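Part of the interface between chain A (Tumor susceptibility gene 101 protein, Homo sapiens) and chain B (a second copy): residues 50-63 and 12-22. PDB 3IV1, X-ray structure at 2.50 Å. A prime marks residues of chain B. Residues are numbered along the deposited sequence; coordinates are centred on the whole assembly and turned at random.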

ATOM      1  N   ARG A  50     -14.282  11.254 -15.000  1.00 27.70           N
ATOM      2  CA  ARG A  50     -14.222  12.304 -16.026  1.00 28.39           C
ATOM      3  C   ARG A  50     -14.363  11.694 -17.441  1.00 30.43           C
ATOM      4  O   ARG A  50     -15.287  12.076 -18.181  1.00 30.71           O
ATOM      5  CB  ARG A  50     -12.900  13.078 -15.877  1.00 30.23           C
ATOM      6  CG  ARG A  50     -12.807  14.422 -16.582  1.00 44.77           C
ATOM      7  CD  ARG A  50     -11.387  14.999 -16.507  1.00 60.21           C
ATOM      8  NE  ARG A  50     -10.856  15.084 -15.144  1.00 67.66           N
ATOM      9  CZ  ARG A  50      -9.676  14.607 -14.754  1.00 78.36           C
ATOM     10  NH1 ARG A  50      -8.879  13.992 -15.620  1.00 59.10           N
ATOM     11  NH2 ARG A  50      -9.284  14.738 -13.492  1.00 61.36           N
ATOM     12  N   LEU A  51     -13.497  10.700 -17.770  1.00 25.28           N
ATOM     13  CA  LEU A  51     -13.454   9.994 -19.061  1.00 24.55           C
ATOM     14  C   LEU A  51     -14.690   9.185 -19.330  1.00 28.13           C
ATOM     15  O   LEU A  51     -15.164   9.186 -20.457  1.00 28.64           O
ATOM     16  CB  LEU A  51     -12.229   9.103 -19.190  1.00 25.05           C
ATOM     17  CG  LEU A  51     -10.931   9.774 -19.600  1.00 32.19           C
ATOM     18  CD1 LEU A  51      -9.805   8.833 -19.408  1.00 32.82           C
ATOM     19  CD2 LEU A  51     -10.978  10.262 -21.068  1.00 40.15           C
ATOM     20  N   ASP A  52     -15.244   8.535 -18.303  1.00 25.53           N
ATOM     21  CA  ASP A  52     -16.487   7.791 -18.427  1.00 27.27           C
ATOM     22  C   ASP A  52     -17.635   8.756 -18.839  1.00 32.94           C
ATOM     23  O   ASP A  52     -18.405   8.441 -19.749  1.00 33.38           O
ATOM     24  CB  ASP A  52     -16.802   7.064 -17.113  1.00 30.61           C
ATOM     25  CG  ASP A  52     -17.888   6.028 -17.271  1.00 47.12           C
ATOM     26  OD1 ASP A  52     -17.594   4.929 -17.804  1.00 46.64           O
ATOM     27  OD2 ASP A  52     -19.048   6.335 -16.928  1.00 60.61           O
ATOM     28  N   GLN A  53     -17.688   9.952 -18.210  1.00 29.88           N
ATOM     29  CA  GLN A  53     -18.646  10.999 -18.515  1.00 30.68           C
ATOM     30  C   GLN A  53     -18.399  11.582 -19.921  1.00 30.55           C
ATOM     31  O   GLN A  53     -19.361  11.851 -20.648  1.00 30.40           O
ATOM     32  CB  GLN A  53     -18.581  12.104 -17.444  1.00 34.36           C
ATOM     33  CG  GLN A  53     -19.900  12.303 -16.715  1.00 62.80           C
ATOM     34  CD  GLN A  53     -20.930  12.968 -17.613  1.00 86.28           C
ATOM     35  OE1 GLN A  53     -20.815  14.150 -17.956  1.00 86.10           O
ATOM     36  NE2 GLN A  53     -21.933  12.211 -18.056  1.00 75.74           N
ATOM     37  N   GLU A  54     -17.112  11.756 -20.305  1.00 24.55           N
ATOM     38  CA  GLU A  54     -16.725  12.282 -21.620  1.00 23.54           C
ATOM     39  C   GLU A  54     -17.148  11.338 -22.738  1.00 26.03           C
ATOM     40  O   GLU A  54     -17.687  11.823 -23.738  1.00 27.67           O
ATOM     41  CB  GLU A  54     -15.235  12.612 -21.681  1.00 25.80           C
ATOM     42  CG  GLU A  54     -14.915  13.953 -21.026  1.00 43.32           C
ATOM     43  CD  GLU A  54     -13.463  14.258 -20.701  1.00 78.81           C
ATOM     44  OE1 GLU A  54     -12.589  13.417 -21.011  1.00 73.84           O
ATOM     45  OE2 GLU A  54     -13.203  15.334 -20.114  1.00 83.78           O
ATOM     46  N   VAL A  55     -17.035   9.999 -22.530  1.00 18.99           N
ATOM     47  CA  VAL A  55     -17.522   9.019 -23.506  1.00 18.95           C
ATOM     48  C   VAL A  55     -19.070   9.138 -23.678  1.00 22.53           C
ATOM     49  O   VAL A  55     -19.541   9.201 -24.812  1.00 20.82           O
ATOM     50  CB  VAL A  55     -17.046   7.563 -23.220  1.00 23.27           C
ATOM     51  CG1 VAL A  55     -17.687   6.571 -24.194  1.00 24.24           C
ATOM     52  CG2 VAL A  55     -15.515   7.456 -23.269  1.00 23.31           C
ATOM     53  N   ALA A  56     -19.834   9.207 -22.552  1.00 19.43           N
ATOM     54  CA  ALA A  56     -21.291   9.380 -22.534  1.00 20.84           C
ATOM     55  C   ALA A  56     -21.724  10.667 -23.237  1.00 25.91           C
ATOM     56  O   ALA A  56     -22.690  10.652 -23.997  1.00 27.01           O
ATOM     57  CB  ALA A  56     -21.808   9.372 -21.106  1.00 23.38           C
ATOM     58  N   GLU A  57     -20.967  11.751 -23.042  1.00 23.14           N
ATOM     59  CA  GLU A  57     -21.223  13.060 -23.661  1.00 24.40           C
ATOM     60  C   GLU A  57     -21.110  13.004 -25.197  1.00 26.72           C
ATOM     61  O   GLU A  57     -21.970  13.543 -25.893  1.00 27.49           O
ATOM     62  CB  GLU A  57     -20.284  14.134 -23.086  1.00 26.38           C
ATOM     63  CG  GLU A  57     -20.711  14.712 -21.749  1.00 42.94           C
ATOM     64  CD  GLU A  57     -19.839  15.820 -21.183  1.00 71.40           C
ATOM     65  OE1 GLU A  57     -19.020  16.389 -21.943  1.00 72.52           O
ATOM     66  OE2 GLU A  57     -19.953  16.091 -19.963  1.00 60.26           O
ATOM     67  N   VAL A  58     -20.061  12.333 -25.710  1.00 20.53           N
ATOM     68  CA  VAL A  58     -19.808  12.126 -27.131  1.00 18.78           C
ATOM     69  C   VAL A  58     -20.935  11.243 -27.718  1.00 23.56           C
ATOM     70  O   VAL A  58     -21.538  11.626 -28.735  1.00 21.09           O
ATOM     71  CB  VAL A  58     -18.373  11.582 -27.369  1.00 21.54           C
ATOM     72  CG1 VAL A  58     -18.182  11.007 -28.790  1.00 22.22           C
ATOM     73  CG2 VAL A  58     -17.333  12.670 -27.073  1.00 21.11           C
ATOM     74  N   ASP A  59     -21.277  10.125 -27.021  1.00 20.39           N
ATOM     75  CA  ASP A  59     -22.406   9.263 -27.411  1.00 21.56           C
ATOM     76  C   ASP A  59     -23.685  10.107 -27.613  1.00 25.54           C
ATOM     77  O   ASP A  59     -24.314   9.984 -28.666  1.00 28.37           O
ATOM     78  CB  ASP A  59     -22.666   8.174 -26.360  1.00 24.29           C
ATOM     79  CG  ASP A  59     -21.700   6.995 -26.393  1.00 38.30           C
ATOM     80  OD1 ASP A  59     -21.123   6.729 -27.473  1.00 40.36           O
ATOM     81  OD2 ASP A  59     -21.611   6.262 -25.366  1.00 41.15           O
ATOM     82  N   LYS A  60     -24.025  10.997 -26.645  1.00 19.05           N
ATOM     83  CA  LYS A  60     -25.193  11.895 -26.737  1.00 18.80           C
ATOM     84  C   LYS A  60     -25.048  12.907 -27.878  1.00 20.27           C
ATOM     85  O   LYS A  60     -26.000  13.092 -28.624  1.00 20.26           O
ATOM     86  CB  LYS A  60     -25.519  12.582 -25.404  1.00 21.64           C
ATOM     87  CG  LYS A  60     -26.903  13.228 -25.401  1.00 39.84           C
ATOM     88  CD  LYS A  60     -27.425  13.474 -24.002  1.00 58.44           C
ATOM     89  CE  LYS A  60     -28.709  14.270 -24.012  1.00 76.01           C
ATOM     90  NZ  LYS A  60     -29.879  13.449 -24.426  1.00 88.69           N
ATOM     91  N   ASN A  61     -23.850  13.513 -28.046  1.00 15.89           N
ATOM     92  CA  ASN A  61     -23.573  14.444 -29.144  1.00 15.40           C
ATOM     93  C   ASN A  61     -23.864  13.821 -30.497  1.00 20.15           C
ATOM     94  O   ASN A  61     -24.621  14.399 -31.279  1.00 21.45           O
ATOM     95  CB  ASN A  61     -22.130  14.941 -29.084  1.00 14.90           C
ATOM     96  CG  ASN A  61     -21.935  16.033 -28.058  1.00 34.81           C
ATOM     97  OD1 ASN A  61     -22.828  16.835 -27.796  1.00 29.65           O
ATOM     98  ND2 ASN A  61     -20.739  16.148 -27.520  1.00 33.11           N
ATOM     99  N   ILE A  62     -23.317  12.627 -30.756  1.00 17.94           N
ATOM    100  CA  ILE A  62     -23.533  11.932 -32.008  1.00 18.42           C
ATOM    101  C   ILE A  62     -24.997  11.543 -32.188  1.00 24.59           C
ATOM    102  O   ILE A  62     -25.513  11.691 -33.294  1.00 25.73           O
ATOM    103  CB  ILE A  62     -22.470  10.826 -32.392  1.00 22.23           C
ATOM    104  CG1 ILE A  62     -22.934   9.421 -32.180  1.00 23.78           C
ATOM    105  CG2 ILE A  62     -21.032  11.074 -31.915  1.00 21.11           C
ATOM    106  CD1 ILE A  62     -23.328   8.851 -33.378  1.00 34.52           C
ATOM    107  N   GLU A  63     -25.674  11.101 -31.103  1.00 21.73           N
ATOM    108  CA  GLU A  63     -27.094  10.760 -31.147  1.00 23.86           C
ATOM    109  C   GLU A  63     -27.916  11.993 -31.565  1.00 29.46           C
ATOM    110  O   GLU A  63     -28.833  11.861 -32.387  1.00 31.97           O
ATOM    111  CB  GLU A  63     -27.591  10.255 -29.790  1.00 27.59           C
ATOM    112  CG  GLU A  63     -27.403   8.775 -29.522  1.00 43.33           C
ATOM    113  CD  GLU A  63     -27.863   8.405 -28.125  1.00 71.57           C
ATOM    114  OE1 GLU A  63     -27.051   7.817 -27.376  1.00 71.64           O
ATOM    115  OE2 GLU A  63     -29.016   8.740 -27.763  1.00 65.50           O
TER
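Chain B (12-22) LRWRMKEEMDR

Antiparallel packing of two helices from neighbouring copies of Tumor susceptibility gene 101 protein. Residues 12′-22′ of chain B are helical throughout, as are residues 50-63 of chain A, and both helices run on beyond the stretches at each end. Their N-to-C directions differ by 152° (signed crossing angle -152°), and the axes approach to 9.5 Å, so sequence order along chain B descends along chain A, from Ile62 toward Leu51. The contact buries 495 Å², both sides summed.

Leu12′ lies out of reach of residues 50-63. Arg13′ points its CA-to-CB bond toward chain A and gives up more area than any other residue here. Its CD rests 3.8 Å from Val58 CG1 and 3.0 Å from Asp59 OD1, and its NH1 comes within 4.4 Å of Ile62 CG1, so the aliphatic stem and the charged head both find partners. The carboxylate of Asp59 meets the guanidinium at its edge, near its plane; the resulting salt bridge, Arg13′ NH1 to Asp59 OD1, is 3.5 Å long and its hydrogen bond is weak despite a nearly straight angle of 169°. The backbone of the same residue also takes part, Arg13′ O lying 3.6 Å from Val55 CG1.

Trp14′ points away and Arg15′ stays out of reach, as the helical turn carries them off the contact. Met16′, a selenomethionine, returns to it: its CB lies 3.9 Å from Val55 CG2, while the end of the side chain leads away. Lys17′ leaves its backbone sideways, yet its end comes nearer, and NZ donates a hydrogen bond to Asp59 OD2 at 2.8 Å within a salt bridge. Asp59 thus answers two positive side chains one turn apart, OD1 facing Arg13′ and OD2 facing Lys17′. Val55, its CA-to-CB bond toward chain B, also meets Lys17′, with Val55 CG1 4.3 Å from Lys17′ CB.

Glu18′ points away, and Glu19′ makes no contact with this stretch, its OE2 being hydrogen-bonded elsewhere in the structure. At Met20′, also selenomethionine, the backbones draw together: its CA is 5.7 Å from the CA of Asp52, the nearest such pair. Met20′ SE packs 4.0 Å from Leu51 CB, and Met20′ CB lies 3.3 Å from Asp52 OD1. Asp21′ brings a like charge to the same carboxylate, its OD1 3.6 Å from Asp52 OD1, with no salt bridge between the stretches to offset the pair. Arg22′, poorly ordered, lies beyond reach of residues 50-63; its NH1 instead forms a long salt bridge of 3.6 Å to Glu19′ OE1.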

ATOM      1  N   LEU B  12     -14.711   1.111 -30.584  1.00 15.75           N
ATOM      2  CA  LEU B  12     -13.734   1.678 -29.667  1.00 15.23           C
ATOM      3  C   LEU B  12     -14.427   2.481 -28.540  1.00 20.94           C
ATOM      4  O   LEU B  12     -14.053   2.331 -27.376  1.00 21.61           O
ATOM      5  CB  LEU B  12     -12.699   2.551 -30.426  1.00 15.01           C
ATOM      6  CG  LEU B  12     -11.635   3.257 -29.527  1.00 19.47           C
ATOM      7  CD1 LEU B  12     -10.801   2.233 -28.698  1.00 17.86           C
ATOM      8  CD2 LEU B  12     -10.720   4.163 -30.356  1.00 22.21           C
ATOM      9  N   ARG B  13     -15.441   3.304 -28.882  1.00 18.96           N
ATOM     10  CA  ARG B  13     -16.193   4.100 -27.909  1.00 20.22           C
ATOM     11  C   ARG B  13     -16.853   3.159 -26.895  1.00 26.80           C
ATOM     12  O   ARG B  13     -16.751   3.405 -25.693  1.00 29.13           O
ATOM     13  CB  ARG B  13     -17.222   4.977 -28.621  1.00 18.36           C
ATOM     14  CG  ARG B  13     -17.455   6.352 -27.982  1.00 24.81           C
ATOM     15  CD  ARG B  13     -18.472   7.232 -28.749  1.00 23.73           C
ATOM     16  NE  ARG B  13     -18.198   7.242 -30.188  1.00 38.13           N
ATOM     17  CZ  ARG B  13     -18.995   6.729 -31.116  1.00 42.62           C
ATOM     18  NH1 ARG B  13     -20.169   6.226 -30.785  1.00 26.59           N
ATOM     19  NH2 ARG B  13     -18.632   6.740 -32.389  1.00 48.63           N
ATOM     20  N   TRP B  14     -17.418   2.033 -27.377  1.00 23.41           N
ATOM     21  CA  TRP B  14     -18.006   0.981 -26.553  1.00 26.28           C
ATOM     22  C   TRP B  14     -16.939   0.340 -25.623  1.00 28.40           C
ATOM     23  O   TRP B  14     -17.199   0.181 -24.430  1.00 29.93           O
ATOM     24  CB  TRP B  14     -18.694  -0.082 -27.447  1.00 28.11           C
ATOM     25  CG  TRP B  14     -19.364  -1.171 -26.667  1.00 33.37           C
ATOM     26  CD1 TRP B  14     -20.596  -1.125 -26.081  1.00 39.67           C
ATOM     27  CD2 TRP B  14     -18.783  -2.423 -26.280  1.00 34.98           C
ATOM     28  NE1 TRP B  14     -20.832  -2.288 -25.379  1.00 42.35           N
ATOM     29  CE2 TRP B  14     -19.733  -3.101 -25.481  1.00 42.77           C
ATOM     30  CE3 TRP B  14     -17.546  -3.043 -26.538  1.00 36.01           C
ATOM     31  CZ2 TRP B  14     -19.500  -4.379 -24.960  1.00 44.95           C
ATOM     32  CZ3 TRP B  14     -17.311  -4.305 -26.012  1.00 40.49           C
ATOM     33  CH2 TRP B  14     -18.278  -4.959 -25.230  1.00 44.58           C
ATOM     34  N   ARG B  15     -15.715   0.050 -26.149  1.00 22.36           N
ATOM     35  CA  ARG B  15     -14.624  -0.535 -25.354  1.00 21.48           C
ATOM     36  C   ARG B  15     -14.128   0.439 -24.298  1.00 25.05           C
ATOM     37  O   ARG B  15     -13.760  -0.003 -23.210  1.00 22.97           O
ATOM     38  CB  ARG B  15     -13.430  -1.000 -26.209  1.00 19.31           C
ATOM     39  CG  ARG B  15     -13.716  -2.180 -27.119  1.00 33.58           C
ATOM     40  CD  ARG B  15     -12.425  -2.700 -27.729  1.00 48.74           C
ATOM     41  NE  ARG B  15     -12.657  -3.578 -28.880  1.00 60.84           N
ATOM     42  CZ  ARG B  15     -13.030  -4.853 -28.794  1.00 79.24           C
ATOM     43  NH1 ARG B  15     -13.235  -5.415 -27.607  1.00 69.60           N
ATOM     44  NH2 ARG B  15     -13.217  -5.572 -29.895  1.00 66.13           N
HETATM   45  N   MSE B  16     -14.088   1.760 -24.630  1.00 22.36           N
HETATM   46  CA  MSE B  16     -13.663   2.825 -23.715  1.00 22.55           C
HETATM   47  C   MSE B  16     -14.565   2.814 -22.474  1.00 25.71           C
HETATM   48  O   MSE B  16     -14.038   2.826 -21.368  1.00 23.49           O
HETATM   49  CB  MSE B  16     -13.692   4.211 -24.388  1.00 26.19           C
HETATM   50  CG  MSE B  16     -12.502   4.527 -25.296  1.00 34.37           C
HETATM   51 SE   MSE B  16     -12.800   6.239 -26.302  1.00 46.08          SE
HETATM   52  CE  MSE B  16     -11.143   6.358 -27.344  1.00 42.05           C
ATOM     53  N   LYS B  17     -15.915   2.737 -22.645  1.00 25.84           N
ATOM     54  CA  LYS B  17     -16.832   2.672 -21.489  1.00 28.97           C
ATOM     55  C   LYS B  17     -16.697   1.391 -20.667  1.00 33.73           C
ATOM     56  O   LYS B  17     -16.723   1.482 -19.443  1.00 33.36           O
ATOM     57  CB  LYS B  17     -18.314   3.096 -21.764  1.00 34.20           C
ATOM     58  CG  LYS B  17     -18.955   2.600 -23.054  1.00 54.25           C
ATOM     59  CD  LYS B  17     -20.379   3.158 -23.208  1.00 66.47           C
ATOM     60  CE  LYS B  17     -21.054   2.774 -24.504  1.00 72.33           C
ATOM     61  NZ  LYS B  17     -20.654   3.655 -25.637  1.00 78.38           N
ATOM     62  N   GLU B  18     -16.452   0.224 -21.339  1.00 31.45           N
ATOM     63  CA  GLU B  18     -16.228  -1.090 -20.710  1.00 32.38           C
ATOM     64  C   GLU B  18     -15.005  -1.023 -19.815  1.00 35.94           C
ATOM     65  O   GLU B  18     -15.061  -1.479 -18.672  1.00 38.17           O
ATOM     66  CB  GLU B  18     -16.037  -2.186 -21.786  1.00 34.53           C
ATOM     67  CG  GLU B  18     -16.959  -3.390 -21.670  1.00 51.46           C
ATOM     68  CD  GLU B  18     -18.455  -3.136 -21.721  1.00 82.91           C
ATOM     69  OE1 GLU B  18     -18.893  -2.244 -22.487  1.00 85.70           O
ATOM     70  OE2 GLU B  18     -19.193  -3.829 -20.986  1.00 79.16           O
ATOM     71  N   GLU B  19     -13.919  -0.415 -20.321  1.00 29.35           N
ATOM     72  CA  GLU B  19     -12.662  -0.237 -19.596  1.00 27.38           C
ATOM     73  C   GLU B  19     -12.802   0.732 -18.442  1.00 29.00           C
ATOM     74  O   GLU B  19     -12.248   0.464 -17.381  1.00 29.11           O
ATOM     75  CB  GLU B  19     -11.516   0.197 -20.536  1.00 28.12           C
ATOM     76  CG  GLU B  19     -11.102  -0.860 -21.550  1.00 42.40           C
ATOM     77  CD  GLU B  19     -10.675  -2.209 -21.007  1.00 65.46           C
ATOM     78  OE1 GLU B  19     -11.145  -3.239 -21.539  1.00 81.85           O
ATOM     79  OE2 GLU B  19      -9.862  -2.241 -20.059  1.00 55.07           O
HETATM   80  N   MSE B  20     -13.551   1.838 -18.621  1.00 25.14           N
HETATM   81  CA  MSE B  20     -13.765   2.811 -17.548  1.00 26.12           C
HETATM   82  C   MSE B  20     -14.536   2.181 -16.384  1.00 32.91           C
HETATM   83  O   MSE B  20     -14.195   2.436 -15.225  1.00 32.64           O
HETATM   84  CB  MSE B  20     -14.418   4.100 -18.054  1.00 30.28           C
HETATM   85  CG  MSE B  20     -13.514   4.957 -18.960  1.00 38.09           C
HETATM   86 SE   MSE B  20     -11.691   5.285 -18.261  1.00 47.28          SE
HETATM   87  CE  MSE B  20     -10.675   3.757 -19.028  1.00 41.20           C
ATOM     88  N   ASP B  21     -15.508   1.292 -16.706  1.00 31.36           N
ATOM     89  CA  ASP B  21     -16.307   0.546 -15.737  1.00 33.77           C
ATOM     90  C   ASP B  21     -15.421  -0.411 -14.929  1.00 35.49           C
ATOM     91  O   ASP B  21     -15.521  -0.433 -13.699  1.00 36.02           O
ATOM     92  CB  ASP B  21     -17.456  -0.234 -16.432  1.00 38.52           C
ATOM     93  CG  ASP B  21     -18.619   0.588 -16.991  1.00 51.89           C
ATOM     94  OD1 ASP B  21     -18.776   1.763 -16.578  1.00 54.84           O
ATOM     95  OD2 ASP B  21     -19.413   0.030 -17.787  1.00 55.16           O
ATOM     96  N   ARG B  22     -14.553  -1.183 -15.614  1.00 31.39           N
ATOM     97  CA  ARG B  22     -13.630  -2.135 -14.978  1.00 32.19           C
ATOM     98  C   ARG B  22     -12.580  -1.422 -14.113  1.00 35.42           C
ATOM     99  O   ARG B  22     -12.280  -1.907 -13.026  1.00 37.26           O
ATOM    100  CB  ARG B  22     -12.954  -3.040 -16.009  1.00 33.52           C
ATOM    101  CG  ARG B  22     -13.806  -4.208 -16.474  1.00 52.45           C
ATOM    102  CD  ARG B  22     -13.212  -4.915 -17.685  1.00 73.95           C
ATOM    103  NE  ARG B  22     -12.121  -5.823 -17.335  1.00 92.05           N
ATOM    104  CZ  ARG B  22     -11.350  -6.442 -18.225  1.00109.71           C
ATOM    105  NH1 ARG B  22     -11.526  -6.234 -19.527  1.00101.15           N
ATOM    106  NH2 ARG B  22     -10.383  -7.256 -17.822  1.00 94.02           N
TER